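PDB 7D1B: leucine aminopeptidase, which probably acts as a zinc-dependent glutaminyl cyclase of the M28 peptidase family, converting N-terminal glutamine residues into pyroglutamate. Local coordinates for residues K41-L49 and G327-I336; V80-L88 and L162-M170. All coordinates share one frame; numbering follows the deposited sequence.

Interaction 1 (K41-L49 and G327-I336); sequences KPDFKTFPL and GNVLLGWIQI
The Phe44 ring overlaps the helix backbone at Gly332 and the branch of Ile336. Phe44 CD2 lies 3.6 Å from Gly332 CA. At its other ortho carbon, and from the same side of the ring plane, Phe44 CD1 is 3.6 Å from Ile336 CG2, a methyl that Pro42 CG also touches. Gln335 grips the main chain of Lys45 at both ends of its amide. Gln335 OE1 accepts from Lys45 N at 3.0 Å, with the donor above the carbonyl plane. Gln335 NE2 gives a nearly straight bond to Lys45 O at 2.9 Å, in that carbonyl's plane. The same NE2 also donates to Leu331 O, one turn back. Three bonds therefore fix the rotation of this buried amide. Residues 41-49 run as an extended strap, antiparallel to the last helix of the M28 alpha/beta fold, helix 320-336. Val266 of helix 253-266 also packs on Phe44. Further along, Asn328 OD1 accepts from Phe47 N at 3.0 Å. A water joins Asn328 ND2 to Phe47 O, and a second links Lys45 O with Asn328 O. The edge of the Phe47 ring meets Gln335 NE2, the ring and the Gln335 amide plane 73° apart, while Phe47 CD1 rests 3.7 Å from Leu331 CD1. Lys45 bends back at its last two torsions, -69° and -70°. This sets Lys45 NZ over the centre of one Phe47 face and lets it donate to Thr46 O. Leu49 CD1 sits 3.7 Å from the carbonyl carbon of Gly327, and its CD2 reaches Leu331 CD1.

Interaction 2 (V80-L88 and L162-M170); sequences VLTKHFEGL and LMMELAHHM
Val80 CG1 makes a loose contact with Met164 CE, at the start of a near-parallel helix pair. The axes of 80-87 and 162-167 are 9.7 Å apart and 21° from parallel. Leu81 CD2 packs 3.6 Å from Met164 CG, and Leu183 of the central sheet lies against Leu81. His84 reaches across to the other helix, its CG set opposite the backbone N (chi1 -178°). Its NE2 donates to Met164 O at 2.8 Å. Met164 CE covers one face of this ring, 3.9 Å from its centroid, and Leu88 CD1 lies over the opposite face. The edge of His84 meets the face of His168 in an offset edge-to-face pair, planes at 74°, while His168 NE2 is bonded to Tyr57 OH. With an alanine for His84, Met164 O would probably lose this donor and a gap would open between Met164 and Leu88. Phe85 turns its edge to Ala167 CB and Met163 O, and its CZ meets Met163 CB at 3.8 Å. Leu88 CD1 also lies over the centre of the His168 ring, and a water joins Leu88 O to Ala167 O. His168 N bonds to Glu165 O, not to Met164 O as in a continued alpha-helix, and His84 supplies the donor to Met164 O. The bond requires a proton on His84 NE2. With His168 NE2 4.1 Å from that atom, positive charge on both rings at once is probably disfavoured.

In the fold
Interaction 2 joins two helices, 72-87 and 153-167, that lie on the central sheet. Interaction 1 is farther from the centre of the chain and straps a loop to helix 320-336. Its direct hydrogen bonds all join a helix side-chain amide, of Gln335 or Asn328, to loop backbone. Interaction 2 relies on apolar and ring packing round one histidine bond. Each is partly buried, but only the strap has fully exposed residues among those that touch. The two meet at the end of helix 153-167: Leu49 packs on His169, with CD2 3.3 Å from His169 CD2, and Leu331 touches Met170. Neither contact lies at the zinc site.

Interaction 1 (K41-L49 and G327-I336)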
loop_
_atom_site.group_PDB
_atom_site.type_symbol
_atom_site.label_atom_id
_atom_site.label_comp_id
_atom_site.label_asym_id
_atom_site.label_seq_id
_atom_site.Cartn_x
_atom_site.Cartn_y
_atom_site.Cartn_z
ATOM N N LYS A 41 -2.890 28.379 6.638
ATOM C CA LYS A 41 -2.867 27.019 6.109
ATOM C C LYS A 41 -1.722 26.841 5.118
ATOM O O LYS A 41 -1.425 27.751 4.334
ATOM C CB LYS A 41 -4.197 26.673 5.429
ATOM C CG LYS A 41 -5.340 26.388 6.392
ATOM C CD LYS A 41 -6.635 26.097 5.646
ATOM C CE LYS A 41 -6.433 25.042 4.566
ATOM N NZ LYS A 41 -7.705 24.736 3.847
ATOM N N PRO A 42 -1.067 25.681 5.154
ATOM C CA PRO A 42 -0.078 25.373 4.117
ATOM C C PRO A 42 -0.754 25.288 2.758
ATOM O O PRO A 42 -1.935 24.946 2.642
ATOM C CB PRO A 42 0.475 24.008 4.545
ATOM C CG PRO A 42 -0.611 23.410 5.388
ATOM C CD PRO A 42 -1.247 24.567 6.104
ATOM N N ASP A 43 0.005 25.606 1.717
ATOM C CA ASP A 43 -0.548 25.625 0.372
ATOM C C ASP A 43 -0.615 24.201 -0.174
ATOM O O ASP A 43 0.408 23.504 -0.244
ATOM C CB ASP A 43 0.325 26.496 -0.532
ATOM C CG ASP A 43 0.011 27.978 -0.408
ATOM O OD1 ASP A 43 -1.158 28.325 -0.132
ATOM O OD2 ASP A 43 0.934 28.798 -0.600
ATOM N N PHE A 44 -1.815 23.770 -0.566
ATOM C CA PHE A 44 -1.975 22.539 -1.336
ATOM C C PHE A 44 -3.325 22.585 -2.029
ATOM O O PHE A 44 -4.200 23.376 -1.676
ATOM C CB PHE A 44 -1.866 21.295 -0.461
ATOM C CG PHE A 44 -3.034 21.066 0.405
ATOM C CD1 PHE A 44 -3.167 21.739 1.609
ATOM C CD2 PHE A 44 -4.000 20.139 0.037
ATOM C CE1 PHE A 44 -4.256 21.501 2.423
ATOM C CE2 PHE A 44 -5.084 19.897 0.852
ATOM C CZ PHE A 44 -5.214 20.580 2.043
ATOM N N LYS A 45 -3.501 21.700 -2.998
ATOM C CA LYS A 45 -4.779 21.577 -3.688
ATOM C C LYS A 45 -5.113 20.108 -3.889
ATOM O O LYS A 45 -4.248 19.237 -3.822
ATOM C CB LYS A 45 -4.735 22.267 -5.054
ATOM C CG LYS A 45 -3.648 21.725 -5.994
ATOM C CD LYS A 45 -3.562 22.514 -7.292
ATOM C CE LYS A 45 -4.801 22.306 -8.178
ATOM N NZ LYS A 45 -4.844 20.928 -8.749
ATOM N N THR A 46 -6.386 19.836 -4.150
ATOM C CA THR A 46 -6.784 18.544 -4.688
ATOM C C THR A 46 -6.484 18.494 -6.184
ATOM O O THR A 46 -6.180 19.509 -6.814
ATOM C CB THR A 46 -8.268 18.287 -4.457
ATOM O OG1 THR A 46 -9.016 19.295 -5.138
ATOM C CG2 THR A 46 -8.598 18.297 -2.950
ATOM N N PHE A 47 -6.492 17.287 -6.731
ATOM C CA PHE A 47 -6.238 17.038 -8.143
ATOM C C PHE A 47 -7.424 16.307 -8.751
ATOM O O PHE A 47 -8.217 15.695 -8.023
ATOM C CB PHE A 47 -4.929 16.245 -8.308
ATOM C CG PHE A 47 -3.727 17.115 -8.176
ATOM C CD1 PHE A 47 -3.316 17.559 -6.925
ATOM C CD2 PHE A 47 -3.053 17.548 -9.301
ATOM C CE1 PHE A 47 -2.237 18.446 -6.813
ATOM C CE2 PHE A 47 -1.973 18.410 -9.196
ATOM C CZ PHE A 47 -1.578 18.875 -7.949
ATOM N N PRO A 48 -7.583 16.352 -10.089
ATOM C CA PRO A 48 -8.787 15.784 -10.741
ATOM C C PRO A 48 -8.677 14.271 -10.901
ATOM O O PRO A 48 -8.729 13.727 -12.005
ATOM C CB PRO A 48 -8.814 16.537 -12.075
ATOM C CG PRO A 48 -7.348 16.761 -12.373
ATOM C CD PRO A 48 -6.757 17.135 -11.033
ATOM N N LEU A 49 -8.529 13.580 -9.774
ATOM C CA LEU A 49 -8.446 12.131 -9.793
ATOM C C LEU A 49 -9.746 11.560 -10.336
ATOM O O LEU A 49 -10.836 12.054 -10.035
ATOM C CB LEU A 49 -8.181 11.621 -8.372
ATOM C CG LEU A 49 -7.006 12.246 -7.598
ATOM C CD1 LEU A 49 -6.781 11.446 -6.315
ATOM C CD2 LEU A 49 -5.722 12.370 -8.369
ATOM N N GLY A 327 -6.584 9.329 -2.311
ATOM C CA GLY A 327 -5.580 9.911 -3.184
ATOM C C GLY A 327 -5.351 11.385 -2.930
ATOM O O GLY A 327 -4.209 11.856 -2.898
ATOM N N ASN A 328 -6.431 12.140 -2.722
ATOM C CA ASN A 328 -6.279 13.561 -2.451
ATOM C C ASN A 328 -5.631 13.804 -1.105
ATOM O O ASN A 328 -4.865 14.756 -0.968
ATOM C CB ASN A 328 -7.616 14.253 -2.584
ATOM C CG ASN A 328 -7.910 14.625 -4.027
ATOM O OD1 ASN A 328 -7.021 15.101 -4.756
ATOM N ND2 ASN A 328 -9.146 14.489 -4.426
ATOM N N VAL A 329 -5.899 12.956 -0.109
ATOM C CA VAL A 329 -5.202 13.106 1.169
ATOM C C VAL A 329 -3.711 12.876 0.994
ATOM O O VAL A 329 -2.887 13.639 1.507
ATOM C CB VAL A 329 -5.829 12.185 2.232
ATOM C CG1 VAL A 329 -4.980 12.168 3.499
ATOM C CG2 VAL A 329 -7.245 12.648 2.524
ATOM N N LEU A 330 -3.339 11.828 0.253
ATOM C CA LEU A 330 -1.913 11.576 0.008
ATOM C C LEU A 330 -1.266 12.744 -0.722
ATOM O O LEU A 330 -0.165 13.178 -0.360
ATOM C CB LEU A 330 -1.740 10.310 -0.822
ATOM C CG LEU A 330 -2.128 9.005 -0.140
ATOM C CD1 LEU A 330 -2.158 7.881 -1.163
ATOM C CD2 LEU A 330 -1.141 8.690 0.978
ATOM N N LEU A 331 -1.934 13.273 -1.760
ATOM C CA LEU A 331 -1.337 14.385 -2.499
ATOM C C LEU A 331 -1.248 15.638 -1.635
ATOM O O LEU A 331 -0.282 16.411 -1.753
ATOM C CB LEU A 331 -2.123 14.663 -3.776
ATOM C CG LEU A 331 -2.029 13.571 -4.837
ATOM C CD1 LEU A 331 -2.880 13.959 -6.032
ATOM C CD2 LEU A 331 -0.575 13.326 -5.243
ATOM N N GLY A 332 -2.223 15.857 -0.744
ATOM C CA GLY A 332 -2.125 17.013 0.140
ATOM C C GLY A 332 -0.976 16.879 1.117
ATOM O O GLY A 332 -0.217 17.827 1.337
ATOM N N TRP A 333 -0.823 15.689 1.695
ATOM C CA TRP A 333 0.303 15.385 2.571
ATOM C C TRP A 333 1.631 15.668 1.872
ATOM O O TRP A 333 2.528 16.304 2.440
ATOM C CB TRP A 333 0.186 13.917 2.998
ATOM C CG TRP A 333 1.367 13.361 3.746
ATOM C CD1 TRP A 333 1.909 13.823 4.917
ATOM C CD2 TRP A 333 2.120 12.198 3.386
ATOM N NE1 TRP A 333 2.970 13.023 5.298
ATOM C CE2 TRP A 333 3.114 12.015 4.374
ATOM C CE3 TRP A 333 2.066 11.304 2.300
ATOM C CZ2 TRP A 333 4.021 10.951 4.333
ATOM C CZ3 TRP A 333 2.972 10.246 2.257
ATOM C CH2 TRP A 333 3.943 10.083 3.266
ATOM N N ILE A 334 1.756 15.225 0.622
ATOM C CA ILE A 334 2.972 15.485 -0.148
ATOM C C ILE A 334 3.208 16.987 -0.297
ATOM O O ILE A 334 4.318 17.485 -0.069
ATOM C CB ILE A 334 2.900 14.770 -1.505
ATOM C CG1 ILE A 334 3.053 13.266 -1.302
ATOM C CG2 ILE A 334 3.946 15.305 -2.478
ATOM C CD1 ILE A 334 2.481 12.421 -2.462
ATOM N N GLN A 335 2.170 17.726 -0.694
ATOM C CA GLN A 335 2.334 19.135 -1.024
ATOM C C GLN A 335 2.652 19.985 0.193
ATOM O O GLN A 335 3.305 21.019 0.042
ATOM C CB GLN A 335 1.068 19.671 -1.675
ATOM C CG GLN A 335 0.832 19.178 -3.083
ATOM C CD GLN A 335 -0.571 19.515 -3.509
ATOM O OE1 GLN A 335 -0.857 20.639 -3.937
ATOM N NE2 GLN A 335 -1.483 18.568 -3.325
ATOM N N ILE A 336 2.180 19.611 1.387
ATOM C CA ILE A 336 2.397 20.468 2.556
ATOM C C ILE A 336 3.790 20.326 3.149
ATOM O O ILE A 336 4.159 21.116 4.024
ATOM C CB ILE A 336 1.310 20.330 3.639
ATOM C CG1 ILE A 336 1.382 18.949 4.304
ATOM C CG2 ILE A 336 -0.073 20.650 3.079
ATOM C CD1 ILE A 336 0.413 18.794 5.459
HETATM O O HOH W 1 -5.290 17.451 -1.634
HETATM O O HOH W 2 -10.588 15.564 -6.676
#

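Interaction 2 (V80-L88 and L162-M170)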
loop_
_atom_site.group_PDB
_atom_site.type_symbol
_atom_site.label_atom_id
_atom_site.label_comp_id
_atom_site.label_asym_id
_atom_site.label_seq_id
_atom_site.Cartn_x
_atom_site.Cartn_y
_atom_site.Cartn_z
ATOM N N VAL A 80 2.706 -4.897 -16.277
ATOM C CA VAL A 80 1.654 -3.890 -16.420
ATOM C C VAL A 80 2.020 -2.632 -15.643
ATOM O O VAL A 80 1.941 -1.506 -16.157
ATOM C CB VAL A 80 0.307 -4.472 -15.953
ATOM C CG1 VAL A 80 -0.734 -3.372 -15.812
ATOM C CG2 VAL A 80 -0.173 -5.572 -16.900
ATOM N N LEU A 81 2.401 -2.807 -14.377
ATOM C CA LEU A 81 2.703 -1.659 -13.530
ATOM C C LEU A 81 3.937 -0.917 -14.011
ATOM O O LEU A 81 3.955 0.324 -14.017
ATOM C CB LEU A 81 2.884 -2.108 -12.081
ATOM C CG LEU A 81 1.586 -2.591 -11.423
ATOM C CD1 LEU A 81 1.886 -3.307 -10.131
ATOM C CD2 LEU A 81 0.619 -1.444 -11.160
ATOM N N THR A 82 4.987 -1.648 -14.400
ATOM C CA THR A 82 6.208 -0.993 -14.850
ATOM C C THR A 82 5.936 -0.134 -16.070
ATOM O O THR A 82 6.342 1.035 -16.117
ATOM C CB THR A 82 7.294 -2.039 -15.142
ATOM O OG1 THR A 82 7.613 -2.735 -13.929
ATOM C CG2 THR A 82 8.557 -1.390 -15.716
ATOM N N LYS A 83 5.230 -0.694 -17.060
ATOM C CA LYS A 83 4.928 0.064 -18.271
ATOM C C LYS A 83 4.059 1.275 -17.962
ATOM O O LYS A 83 4.284 2.370 -18.498
ATOM C CB LYS A 83 4.236 -0.847 -19.281
ATOM C CG LYS A 83 3.847 -0.167 -20.576
ATOM C CD LYS A 83 3.112 -1.117 -21.508
ATOM C CE LYS A 83 2.765 -0.445 -22.828
ATOM N NZ LYS A 83 2.110 -1.393 -23.770
ATOM N N HIS A 84 3.087 1.114 -17.064
ATOM C CA HIS A 84 2.201 2.223 -16.732
ATOM C C HIS A 84 2.977 3.366 -16.081
ATOM O O HIS A 84 2.872 4.546 -16.485
ATOM C CB HIS A 84 1.133 1.699 -15.779
ATOM C CG HIS A 84 0.138 2.734 -15.392
ATOM N ND1 HIS A 84 -0.888 3.124 -16.230
ATOM C CD2 HIS A 84 0.032 3.491 -14.275
ATOM C CE1 HIS A 84 -1.594 4.065 -15.628
ATOM N NE2 HIS A 84 -1.057 4.309 -14.444
ATOM N N PHE A 85 3.760 3.035 -15.055
ATOM C CA PHE A 85 4.490 4.064 -14.328
ATOM C C PHE A 85 5.533 4.737 -15.212
ATOM O O PHE A 85 5.673 5.966 -15.195
ATOM C CB PHE A 85 5.141 3.478 -13.074
ATOM C CG PHE A 85 4.169 3.042 -11.994
ATOM C CD1 PHE A 85 3.078 3.835 -11.641
ATOM C CD2 PHE A 85 4.361 1.836 -11.326
ATOM C CE1 PHE A 85 2.214 3.437 -10.623
ATOM C CE2 PHE A 85 3.493 1.444 -10.322
ATOM C CZ PHE A 85 2.430 2.243 -9.977
ATOM N N GLU A 86 6.287 3.952 -15.986
ATOM C CA GLU A 86 7.291 4.547 -16.865
ATOM C C GLU A 86 6.644 5.439 -17.909
ATOM O O GLU A 86 7.179 6.508 -18.243
ATOM C CB GLU A 86 8.114 3.454 -17.545
ATOM C CG GLU A 86 9.100 2.767 -16.603
ATOM C CD GLU A 86 9.928 1.688 -17.272
ATOM O OE1 GLU A 86 9.546 1.186 -18.352
ATOM O OE2 GLU A 86 10.979 1.351 -16.708
ATOM N N GLY A 87 5.481 5.032 -18.422
ATOM C CA GLY A 87 4.822 5.828 -19.433
ATOM C C GLY A 87 4.323 7.150 -18.911
ATOM O O GLY A 87 4.010 8.038 -19.707
ATOM N N LEU A 88 4.229 7.295 -17.589
ATOM C CA LEU A 88 3.771 8.537 -16.979
ATOM C C LEU A 88 4.896 9.322 -16.319
ATOM O O LEU A 88 4.640 10.363 -15.703
ATOM C CB LEU A 88 2.604 8.248 -16.029
ATOM C CG LEU A 88 1.340 7.840 -16.803
ATOM C CD1 LEU A 88 0.328 7.168 -15.898
ATOM C CD2 LEU A 88 0.718 9.060 -17.485
ATOM N N LEU A 162 -4.628 2.570 -6.919
ATOM C CA LEU A 162 -4.602 3.987 -6.599
ATOM C C LEU A 162 -3.289 4.606 -7.046
ATOM O O LEU A 162 -3.277 5.725 -7.555
ATOM C CB LEU A 162 -4.873 4.225 -5.115
ATOM C CG LEU A 162 -4.863 5.714 -4.707
ATOM C CD1 LEU A 162 -5.869 6.542 -5.536
ATOM C CD2 LEU A 162 -5.170 5.865 -3.229
ATOM N N MET A 163 -2.168 3.884 -6.894
ATOM C CA MET A 163 -0.905 4.378 -7.445
ATOM C C MET A 163 -0.998 4.559 -8.957
ATOM O O MET A 163 -0.478 5.542 -9.501
ATOM C CB MET A 163 0.245 3.431 -7.111
ATOM C CG MET A 163 0.625 3.357 -5.665
ATOM S SD MET A 163 1.807 2.040 -5.471
ATOM C CE MET A 163 1.976 2.018 -3.682
ATOM N N MET A 164 -1.645 3.614 -9.653
ATOM C CA MET A 164 -1.825 3.774 -11.100
ATOM C C MET A 164 -2.599 5.045 -11.417
ATOM O O MET A 164 -2.250 5.768 -12.351
ATOM C CB MET A 164 -2.527 2.552 -11.683
ATOM C CG MET A 164 -1.678 1.292 -11.672
ATOM S SD MET A 164 -2.542 -0.146 -12.363
ATOM C CE MET A 164 -2.381 0.220 -14.107
ATOM N N GLU A 165 -3.658 5.329 -10.656
ATOM C CA GLU A 165 -4.400 6.569 -10.875
ATOM C C GLU A 165 -3.533 7.788 -10.569
ATOM O O GLU A 165 -3.464 8.734 -11.363
ATOM C CB GLU A 165 -5.696 6.593 -10.062
ATOM C CG GLU A 165 -6.417 7.947 -10.131
ATOM C CD GLU A 165 -6.819 8.357 -11.544
ATOM O OE1 GLU A 165 -6.966 7.460 -12.395
ATOM O OE2 GLU A 165 -7.005 9.587 -11.778
ATOM N N LEU A 166 -2.870 7.787 -9.410
ATOM C CA LEU A 166 -2.052 8.926 -9.014
ATOM C C LEU A 166 -0.972 9.216 -10.037
ATOM O O LEU A 166 -0.605 10.383 -10.245
ATOM C CB LEU A 166 -1.405 8.670 -7.646
ATOM C CG LEU A 166 -2.335 8.709 -6.436
ATOM C CD1 LEU A 166 -1.578 8.267 -5.196
ATOM C CD2 LEU A 166 -2.920 10.091 -6.245
ATOM N N ALA A 167 -0.440 8.177 -10.682
ATOM C CA ALA A 167 0.622 8.377 -11.657
ATOM C C ALA A 167 0.222 9.313 -12.792
ATOM O O ALA A 167 1.096 9.938 -13.382
ATOM C CB ALA A 167 1.060 7.027 -12.217
ATOM N N HIS A 168 -1.071 9.397 -13.141
ATOM C CA HIS A 168 -1.488 10.344 -14.175
ATOM C C HIS A 168 -1.215 11.789 -13.779
ATOM O O HIS A 168 -1.088 12.648 -14.662
ATOM C CB HIS A 168 -2.969 10.185 -14.495
ATOM C CG HIS A 168 -3.286 8.918 -15.217
ATOM N ND1 HIS A 168 -3.109 8.778 -16.576
ATOM C CD2 HIS A 168 -3.760 7.728 -14.772
ATOM C CE1 HIS A 168 -3.471 7.558 -16.938
ATOM N NE2 HIS A 168 -3.864 6.901 -15.865
ATOM N N HIS A 169 -1.134 12.063 -12.475
ATOM C CA HIS A 169 -1.087 13.420 -11.953
ATOM C C HIS A 169 0.280 13.811 -11.434
ATOM O O HIS A 169 0.544 15.009 -11.324
ATOM C CB HIS A 169 -2.102 13.557 -10.811
ATOM C CG HIS A 169 -3.451 13.043 -11.188
ATOM N ND1 HIS A 169 -4.411 13.827 -11.798
ATOM C CD2 HIS A 169 -3.970 11.795 -11.106
ATOM C CE1 HIS A 169 -5.470 13.077 -12.057
ATOM N NE2 HIS A 169 -5.222 11.836 -11.658
ATOM N N MET A 170 1.156 12.845 -11.118
ATOM C CA MET A 170 2.341 13.142 -10.310
ATOM C C MET A 170 3.251 14.188 -10.940
ATOM O O MET A 170 3.776 15.041 -10.219
ATOM C CB MET A 170 3.134 11.875 -9.999
ATOM C CG MET A 170 2.467 10.944 -9.011
ATOM S SD MET A 170 2.070 11.684 -7.404
ATOM C CE MET A 170 3.722 11.875 -6.749
HETATM O O HOH W 3 2.827 11.887 -14.099
#